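Local structure of maleylacetate reductase (Agrobacterium tumefaciens, 3HL0) at residues L34-Q45 with A88-T99. The protein is a maleylacetate reductase that probably uses NADH to reduce maleylacetate to 3-oxoadipate in gamma-resorcylate breakdown. Numbering follows the deposited sequence.
Sequences LSRALVLSTPQQ and ADCVVSLGGGST. With NAD (nicotinamide-adenine-dinucleotide), chain D.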
ATOM      1  N   LEU A  34     -13.777   0.291 -31.750  1.00 15.97           N
ATOM      2  CA  LEU A  34     -14.175   1.238 -30.705  1.00 14.89           C
ATOM      3  C   LEU A  34     -13.426   2.569 -30.839  1.00 14.42           C
ATOM      4  O   LEU A  34     -12.489   2.687 -31.644  1.00 14.47           O
ATOM      5  CB  LEU A  34     -13.894   0.597 -29.320  1.00 14.19           C
ATOM      6  CG  LEU A  34     -14.624  -0.740 -29.115  1.00 13.93           C
ATOM      7  CD1 LEU A  34     -14.248  -1.353 -27.767  1.00 12.59           C
ATOM      8  CD2 LEU A  34     -16.141  -0.615 -29.274  1.00 13.65           C
ATOM      9  N   SER A  35     -13.822   3.576 -30.061  1.00 13.33           N
ATOM     10  CA  SER A  35     -13.265   4.911 -30.282  1.00 13.62           C
ATOM     11  C   SER A  35     -13.194   5.839 -29.054  1.00 13.55           C
ATOM     12  O   SER A  35     -12.731   6.965 -29.164  1.00 13.35           O
ATOM     13  CB  SER A  35     -13.993   5.610 -31.458  1.00 13.31           C
ATOM     14  OG  SER A  35     -15.311   5.994 -31.087  1.00 15.21           O
ATOM     15  N   ARG A  36     -13.637   5.366 -27.888  1.00 12.96           N
ATOM     16  CA  ARG A  36     -13.795   6.244 -26.723  1.00 12.80           C
ATOM     17  C   ARG A  36     -13.399   5.540 -25.418  1.00 12.36           C
ATOM     18  O   ARG A  36     -14.229   4.967 -24.704  1.00 12.78           O
ATOM     19  CB  ARG A  36     -15.233   6.795 -26.642  1.00 12.72           C
ATOM     20  CG  ARG A  36     -15.645   7.748 -27.805  1.00 17.40           C
ATOM     21  CD  ARG A  36     -14.889   9.097 -27.769  1.00 23.07           C
ATOM     22  NE  ARG A  36     -15.506  10.060 -26.843  1.00 28.21           N
ATOM     23  CZ  ARG A  36     -14.876  11.095 -26.281  1.00 30.09           C
ATOM     24  NH1 ARG A  36     -13.590  11.342 -26.530  1.00 31.41           N
ATOM     25  NH2 ARG A  36     -15.538  11.887 -25.447  1.00 30.59           N
ATOM     26  N   ALA A  37     -12.110   5.568 -25.111  1.00 11.10           N
ATOM     27  CA  ALA A  37     -11.605   4.830 -23.946  1.00 10.86           C
ATOM     28  C   ALA A  37     -11.652   5.619 -22.657  1.00 10.96           C
ATOM     29  O   ALA A  37     -11.271   6.776 -22.622  1.00 10.55           O
ATOM     30  CB  ALA A  37     -10.163   4.379 -24.185  1.00 11.69           C
ATOM     31  N   LEU A  38     -12.089   4.984 -21.572  1.00  9.78           N
ATOM     32  CA  LEU A  38     -11.890   5.569 -20.250  1.00  9.70           C
ATOM     33  C   LEU A  38     -10.629   4.929 -19.647  1.00  8.90           C
ATOM     34  O   LEU A  38     -10.589   3.706 -19.438  1.00  8.89           O
ATOM     35  CB  LEU A  38     -13.121   5.338 -19.356  1.00  8.61           C
ATOM     36  CG  LEU A  38     -13.040   5.837 -17.903  1.00  9.55           C
ATOM     37  CD1 LEU A  38     -13.155   7.386 -17.826  1.00 11.38           C
ATOM     38  CD2 LEU A  38     -14.125   5.180 -17.051  1.00  9.31           C
ATOM     39  N   VAL A  39      -9.591   5.740 -19.420  1.00  8.71           N
ATOM     40  CA  VAL A  39      -8.327   5.197 -18.894  1.00  8.67           C
ATOM     41  C   VAL A  39      -8.428   5.114 -17.364  1.00  8.88           C
ATOM     42  O   VAL A  39      -8.858   6.082 -16.718  1.00  9.89           O
ATOM     43  CB  VAL A  39      -7.115   6.088 -19.311  1.00  8.97           C
ATOM     44  CG1 VAL A  39      -5.783   5.441 -18.829  1.00 10.90           C
ATOM     45  CG2 VAL A  39      -7.073   6.278 -20.814  1.00  9.91           C
ATOM     46  N   LEU A  40      -8.031   3.983 -16.784  1.00  8.99           N
ATOM     47  CA  LEU A  40      -8.181   3.756 -15.356  1.00  8.02           C
ATOM     48  C   LEU A  40      -6.816   3.630 -14.666  1.00  9.92           C
ATOM     49  O   LEU A  40      -5.875   3.060 -15.225  1.00 10.42           O
ATOM     50  CB  LEU A  40      -8.932   2.424 -15.135  1.00  8.83           C
ATOM     51  CG  LEU A  40     -10.277   2.271 -15.827  1.00  8.11           C
ATOM     52  CD1 LEU A  40     -10.751   0.853 -15.503  1.00  7.79           C
ATOM     53  CD2 LEU A  40     -11.277   3.332 -15.353  1.00  8.73           C
ATOM     54  N   SER A  41      -6.721   4.136 -13.440  1.00  9.60           N
ATOM     55  CA  SER A  41      -5.533   3.924 -12.589  1.00 10.90           C
ATOM     56  C   SER A  41      -5.858   4.137 -11.125  1.00 10.97           C
ATOM     57  O   SER A  41      -6.950   4.589 -10.782  1.00 11.23           O
ATOM     58  CB  SER A  41      -4.387   4.889 -12.955  1.00 11.04           C
ATOM     59  OG  SER A  41      -4.677   6.197 -12.515  1.00 13.44           O
ATOM     60  N   THR A  42      -4.908   3.781 -10.277  1.00 12.02           N
ATOM     61  CA  THR A  42      -4.882   4.215  -8.893  1.00 13.89           C
ATOM     62  C   THR A  42      -4.316   5.648  -8.803  1.00 15.19           C
ATOM     63  O   THR A  42      -3.797   6.210  -9.796  1.00 15.00           O
ATOM     64  CB  THR A  42      -3.949   3.316  -8.064  1.00 13.95           C
ATOM     65  OG1 THR A  42      -2.628   3.450  -8.605  1.00 15.55           O
ATOM     66  CG2 THR A  42      -4.396   1.880  -8.048  1.00 12.85           C
ATOM     67  N   PRO A  43      -4.397   6.265  -7.613  1.00 16.29           N
ATOM     68  CA  PRO A  43      -3.690   7.562  -7.470  1.00 17.78           C
ATOM     69  C   PRO A  43      -2.169   7.460  -7.671  1.00 18.89           C
ATOM     70  O   PRO A  43      -1.526   8.418  -8.119  1.00 20.42           O
ATOM     71  CB  PRO A  43      -4.012   7.962  -6.027  1.00 16.91           C
ATOM     72  CG  PRO A  43      -5.341   7.322  -5.743  1.00 16.28           C
ATOM     73  CD  PRO A  43      -5.337   6.010  -6.496  1.00 16.15           C
ATOM     74  N   GLN A  44      -1.594   6.301  -7.358  1.00 20.46           N
ATOM     75  CA  GLN A  44      -0.146   6.111  -7.439  1.00 20.57           C
ATOM     76  C   GLN A  44       0.366   5.985  -8.871  1.00 20.17           C
ATOM     77  O   GLN A  44       1.592   5.994  -9.109  1.00 20.42           O
ATOM     78  CB  GLN A  44       0.275   4.898  -6.588  1.00 21.60           C
ATOM     79  CG  GLN A  44       0.131   5.134  -5.061  1.00 25.49           C
ATOM     80  CD  GLN A  44      -1.315   5.045  -4.561  1.00 30.37           C
ATOM     81  OE1 GLN A  44      -1.760   5.904  -3.806  1.00 32.38           O
ATOM     82  NE2 GLN A  44      -2.053   4.008  -4.994  1.00 30.12           N
ATOM     83  N   GLN A  45      -0.557   5.850  -9.827  1.00 17.86           N
ATOM     84  CA  GLN A  45      -0.183   5.777 -11.237  1.00 17.75           C
ATOM     85  C   GLN A  45      -0.981   6.791 -12.096  1.00 17.57           C
ATOM     86  O   GLN A  45      -1.055   6.652 -13.324  1.00 17.89           O
ATOM     87  CB  GLN A  45      -0.343   4.354 -11.752  1.00 17.35           C
ATOM     88  CG  GLN A  45       0.746   3.406 -11.245  1.00 16.37           C
ATOM     89  CD  GLN A  45       0.475   1.954 -11.642  1.00 15.28           C
ATOM     90  OE1 GLN A  45      -0.338   1.270 -11.001  1.00 16.81           O
ATOM     91  NE2 GLN A  45       1.143   1.486 -12.710  1.00 14.95           N
ATOM     92  N   ALA A  88     -17.863   6.576 -22.972  1.00 11.20           N
ATOM     93  CA  ALA A  88     -16.865   5.583 -23.259  1.00 10.69           C
ATOM     94  C   ALA A  88     -17.458   4.308 -23.840  1.00 11.31           C
ATOM     95  O   ALA A  88     -18.622   3.949 -23.571  1.00 11.87           O
ATOM     96  CB  ALA A  88     -16.050   5.270 -21.983  1.00 11.54           C
ATOM     97  N   ASP A  89     -16.665   3.601 -24.640  1.00 11.28           N
ATOM     98  CA  ASP A  89     -17.082   2.285 -25.152  1.00 11.65           C
ATOM     99  C   ASP A  89     -16.093   1.199 -24.758  1.00 11.33           C
ATOM    100  O   ASP A  89     -16.263   0.010 -25.086  1.00 11.89           O
ATOM    101  CB  ASP A  89     -17.354   2.320 -26.685  1.00 11.55           C
ATOM    102  CG  ASP A  89     -16.168   2.815 -27.496  1.00 15.08           C
ATOM    103  OD1 ASP A  89     -15.061   2.998 -26.931  1.00 14.51           O
ATOM    104  OD2 ASP A  89     -16.341   3.053 -28.722  1.00 17.54           O
ATOM    105  N   CYS A  90     -15.065   1.580 -23.989  1.00 11.60           N
ATOM    106  CA  CYS A  90     -14.137   0.608 -23.426  1.00 10.48           C
ATOM    107  C   CYS A  90     -13.369   1.226 -22.258  1.00  9.45           C
ATOM    108  O   CYS A  90     -13.421   2.433 -22.042  1.00  9.74           O
ATOM    109  CB  CYS A  90     -13.146   0.110 -24.495  1.00 11.08           C
ATOM    110  SG  CYS A  90     -12.183   1.389 -25.344  1.00 14.35           S
ATOM    111  N   VAL A  91     -12.668   0.378 -21.514  1.00  9.12           N
ATOM    112  CA  VAL A  91     -11.776   0.845 -20.462  1.00  9.63           C
ATOM    113  C   VAL A  91     -10.375   0.417 -20.804  1.00  9.79           C
ATOM    114  O   VAL A  91     -10.180  -0.635 -21.414  1.00 10.84           O
ATOM    115  CB  VAL A  91     -12.166   0.339 -19.042  1.00  9.27           C
ATOM    116  CG1 VAL A  91     -13.507   0.980 -18.573  1.00  9.61           C
ATOM    117  CG2 VAL A  91     -12.218  -1.213 -18.958  1.00  9.81           C
ATOM    118  N   VAL A  92      -9.412   1.263 -20.454  1.00  8.88           N
ATOM    119  CA  VAL A  92      -8.002   0.923 -20.609  1.00  9.43           C
ATOM    120  C   VAL A  92      -7.467   0.938 -19.182  1.00  9.51           C
ATOM    121  O   VAL A  92      -7.374   1.978 -18.575  1.00  9.54           O
ATOM    122  CB  VAL A  92      -7.260   1.935 -21.504  1.00  9.12           C
ATOM    123  CG1 VAL A  92      -5.771   1.631 -21.471  1.00  9.69           C
ATOM    124  CG2 VAL A  92      -7.779   1.876 -22.987  1.00 11.30           C
ATOM    125  N   SER A  93      -7.140  -0.240 -18.666  1.00  9.07           N
ATOM    126  CA  SER A  93      -6.762  -0.366 -17.263  1.00 10.33           C
ATOM    127  C   SER A  93      -5.260  -0.368 -17.175  1.00 10.87           C
ATOM    128  O   SER A  93      -4.636  -1.338 -17.572  1.00 11.76           O
ATOM    129  CB  SER A  93      -7.288  -1.679 -16.703  1.00 11.88           C
ATOM    130  OG  SER A  93      -8.707  -1.709 -16.868  1.00 13.30           O
ATOM    131  N   LEU A  94      -4.671   0.701 -16.645  1.00 10.34           N
ATOM    132  CA  LEU A  94      -3.201   0.824 -16.596  1.00 10.91           C
ATOM    133  C   LEU A  94      -2.757   0.672 -15.143  1.00 10.82           C
ATOM    134  O   LEU A  94      -2.994   1.580 -14.314  1.00 11.51           O
ATOM    135  CB  LEU A  94      -2.803   2.194 -17.143  1.00 11.06           C
ATOM    136  CG  LEU A  94      -1.310   2.515 -17.041  1.00 12.76           C
ATOM    137  CD1 LEU A  94      -0.478   1.630 -17.925  1.00 16.31           C
ATOM    138  CD2 LEU A  94      -1.136   3.991 -17.429  1.00 16.78           C
ATOM    139  N   GLY A  95      -2.190  -0.476 -14.775  1.00 11.20           N
ATOM    140  CA  GLY A  95      -1.826  -0.682 -13.352  1.00 11.15           C
ATOM    141  C   GLY A  95      -1.761  -2.141 -12.996  1.00 11.08           C
ATOM    142  O   GLY A  95      -1.698  -2.993 -13.901  1.00  9.90           O
ATOM    143  N   GLY A  96      -1.772  -2.422 -11.691  1.00 10.98           N
ATOM    144  CA  GLY A  96      -1.710  -3.784 -11.200  1.00 11.91           C
ATOM    145  C   GLY A  96      -3.112  -4.378 -11.005  1.00 11.34           C
ATOM    146  O   GLY A  96      -4.089  -3.892 -11.601  1.00 11.81           O
ATOM    147  N   GLY A  97      -3.180  -5.450 -10.231  1.00 10.88           N
ATOM    148  CA  GLY A  97      -4.398  -6.192  -9.974  1.00 10.58           C
ATOM    149  C   GLY A  97      -5.520  -5.295  -9.480  1.00 11.20           C
ATOM    150  O   GLY A  97      -6.654  -5.522  -9.832  1.00 10.99           O
ATOM    151  N   SER A  98      -5.224  -4.283  -8.667  1.00  9.93           N
ATOM    152  CA  SER A  98      -6.339  -3.423  -8.217  1.00 11.85           C
ATOM    153  C   SER A  98      -6.959  -2.610  -9.351  1.00 11.01           C
ATOM    154  O   SER A  98      -8.187  -2.382  -9.376  1.00 11.44           O
ATOM    155  CB  SER A  98      -5.892  -2.514  -7.068  1.00 11.38           C
ATOM    156  OG  SER A  98      -5.475  -3.313  -5.964  1.00 15.77           O
ATOM    157  N   THR A  99      -6.157  -2.176 -10.311  1.00  9.64           N
ATOM    158  CA  THR A  99      -6.671  -1.408 -11.440  1.00  9.34           C
ATOM    159  C   THR A  99      -7.385  -2.340 -12.433  1.00  8.83           C
ATOM    160  O   THR A  99      -8.481  -2.005 -12.938  1.00  9.22           O
ATOM    161  CB  THR A  99      -5.530  -0.644 -12.106  1.00 10.45           C
ATOM    162  OG1 THR A  99      -4.947   0.143 -11.071  1.00 10.60           O
ATOM    163  CG2 THR A  99      -6.070   0.311 -13.205  1.00 10.73           C
TER
HETATM  164  PA  NAD D 402      -1.985  -3.371  -6.664  1.00 18.28           P
HETATM  165  O1A NAD D 402      -2.668  -3.349  -7.987  1.00 16.69           O
HETATM  166  O2A NAD D 402      -2.823  -3.287  -5.446  1.00 20.49           O
HETATM  167  O5B NAD D 402      -0.785  -2.321  -6.702  1.00 19.35           O
HETATM  168  C5B NAD D 402      -0.159  -1.951  -5.469  1.00 21.86           C
HETATM  169  C4B NAD D 402       0.405  -0.549  -5.649  1.00 20.35           C
HETATM  170  O4B NAD D 402       1.487  -0.602  -6.578  1.00 22.16           O
HETATM  171  C3B NAD D 402      -0.646   0.432  -6.199  1.00 21.82           C
HETATM  172  O3B NAD D 402      -0.604   1.700  -5.520  1.00 26.20           O
HETATM  173  C2B NAD D 402      -0.218   0.567  -7.643  1.00 21.87           C
HETATM  174  O2B NAD D 402      -0.579   1.805  -8.219  1.00 19.52           O
HETATM  175  C1B NAD D 402       1.308   0.405  -7.564  1.00 18.62           C
HETATM  176  N9A NAD D 402       1.915  -0.051  -8.837  1.00 18.30           N
HETATM  177  C8A NAD D 402       1.531  -1.135  -9.604  1.00 19.30           C
HETATM  178  N7A NAD D 402       2.344  -1.216 -10.682  1.00 17.61           N
HETATM  179  C5A NAD D 402       3.247  -0.187 -10.640  1.00 18.67           C
HETATM  180  C6A NAD D 402       4.282   0.198 -11.491  1.00 20.87           C
HETATM  181  N6A NAD D 402       4.799  -0.595 -12.465  1.00 17.06           N
HETATM  182  N1A NAD D 402       4.997   1.338 -11.121  1.00 19.59           N
HETATM  183  C2A NAD D 402       4.707   2.022  -9.961  1.00 21.13           C
HETATM  184  N3A NAD D 402       3.698   1.641  -9.116  1.00 20.06           N
HETATM  185  C4A NAD D 402       2.975   0.537  -9.468  1.00 18.54           C
HETATM  186  O3  NAD D 402      -1.166  -4.769  -6.453  1.00 15.23           O
HETATM  187  PN  NAD D 402      -1.342  -6.219  -7.161  1.00 15.51           P
HETATM  188  O1N NAD D 402      -0.612  -7.159  -6.260  1.00 15.41           O
HETATM  189  O2N NAD D 402      -0.920  -6.039  -8.548  1.00 14.13           O
HETATM  190  O5D NAD D 402      -2.903  -6.559  -7.089  1.00 15.61           O
HETATM  191  C5D NAD D 402      -3.526  -7.016  -5.891  1.00 18.01           C
HETATM  192  C4D NAD D 402      -5.034  -7.025  -6.148  1.00 18.92           C
HETATM  193  O4D NAD D 402      -5.280  -7.802  -7.312  1.00 17.82           O
HETATM  194  C3D NAD D 402      -5.754  -7.725  -5.002  1.00 19.47           C
HETATM  195  O3D NAD D 402      -7.042  -7.107  -4.857  1.00 19.40           O
HETATM  196  C2D NAD D 402      -5.887  -9.142  -5.507  1.00 20.29           C
HETATM  197  O2D NAD D 402      -6.941  -9.891  -4.900  1.00 20.37           O
HETATM  198  C1D NAD D 402      -6.119  -8.903  -6.987  1.00 18.47           C
HETATM  199  N1N NAD D 402      -5.776 -10.045  -7.825  1.00 19.70           N
HETATM  200  C2N NAD D 402      -6.784 -10.576  -8.573  1.00 18.89           C
HETATM  201  C3N NAD D 402      -6.514 -11.658  -9.384  1.00 19.64           C
HETATM  202  C7N NAD D 402      -7.668 -12.124 -10.172  1.00 20.23           C
HETATM  203  O7N NAD D 402      -7.382 -13.120 -11.026  1.00 17.11           O
HETATM  204  N7N NAD D 402      -8.902 -11.584 -10.025  1.00 18.78           N
HETATM  205  C4N NAD D 402      -5.196 -12.222  -9.509  1.00 19.06           C
HETATM  206  C5N NAD D 402      -4.181 -11.664  -8.729  1.00 19.02           C
HETATM  207  C6N NAD D 402      -4.488 -10.580  -7.887  1.00 18.67           C
HETATM  208  O   HOH W   1      -2.972   2.006 -11.682  1.00 11.55           O
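Thr42 and Thr99, just beyond the ends of the two strands, share one water, which accepts from Thr42 N and Thr99 OG1 and donates to Leu94 O (2.7 Å) and Gln45 OE1. Gln45 OE1 also accepts from the NAD ribose hydroxyl O2B (2.8 Å), while its NE2 is held by Thr119; an amide suits a place needing donor and acceptor. Strands 37-40 and 90-95 run parallel, and the hydrogen bond from Leu38 N to Cys90 O (2.9 Å) is nearly straight, 174° at the hydrogen. At their start, a chi1 of 56° turns the Asp89 carboxylate to loop 34-36, where two oxygens accept successive N-H groups: OD2 takes Ser35 N on its syn lone pair (2.9 Å), OD1 takes Arg36 N from 34° out of the carboxylate plane. Apolar side chains suit the buried faces: Ala37 CB meets Val92 CG2 (3.7 Å) under helix 46-56, Leu40 CD1 meets Val91 CB (3.8 Å) on the face of helix 73-85. At Gly95 a side chain would jam against the preceding carbonyl oxygen and Thr99 OG1. Gly97 N and Ser98 N bind pyrophosphate oxygens O2N and O1A: the glycine-rich strand-to-helix turn of a Rossmann-like dinucleotide-binding domain, as in iron-containing alcohol dehydrogenases.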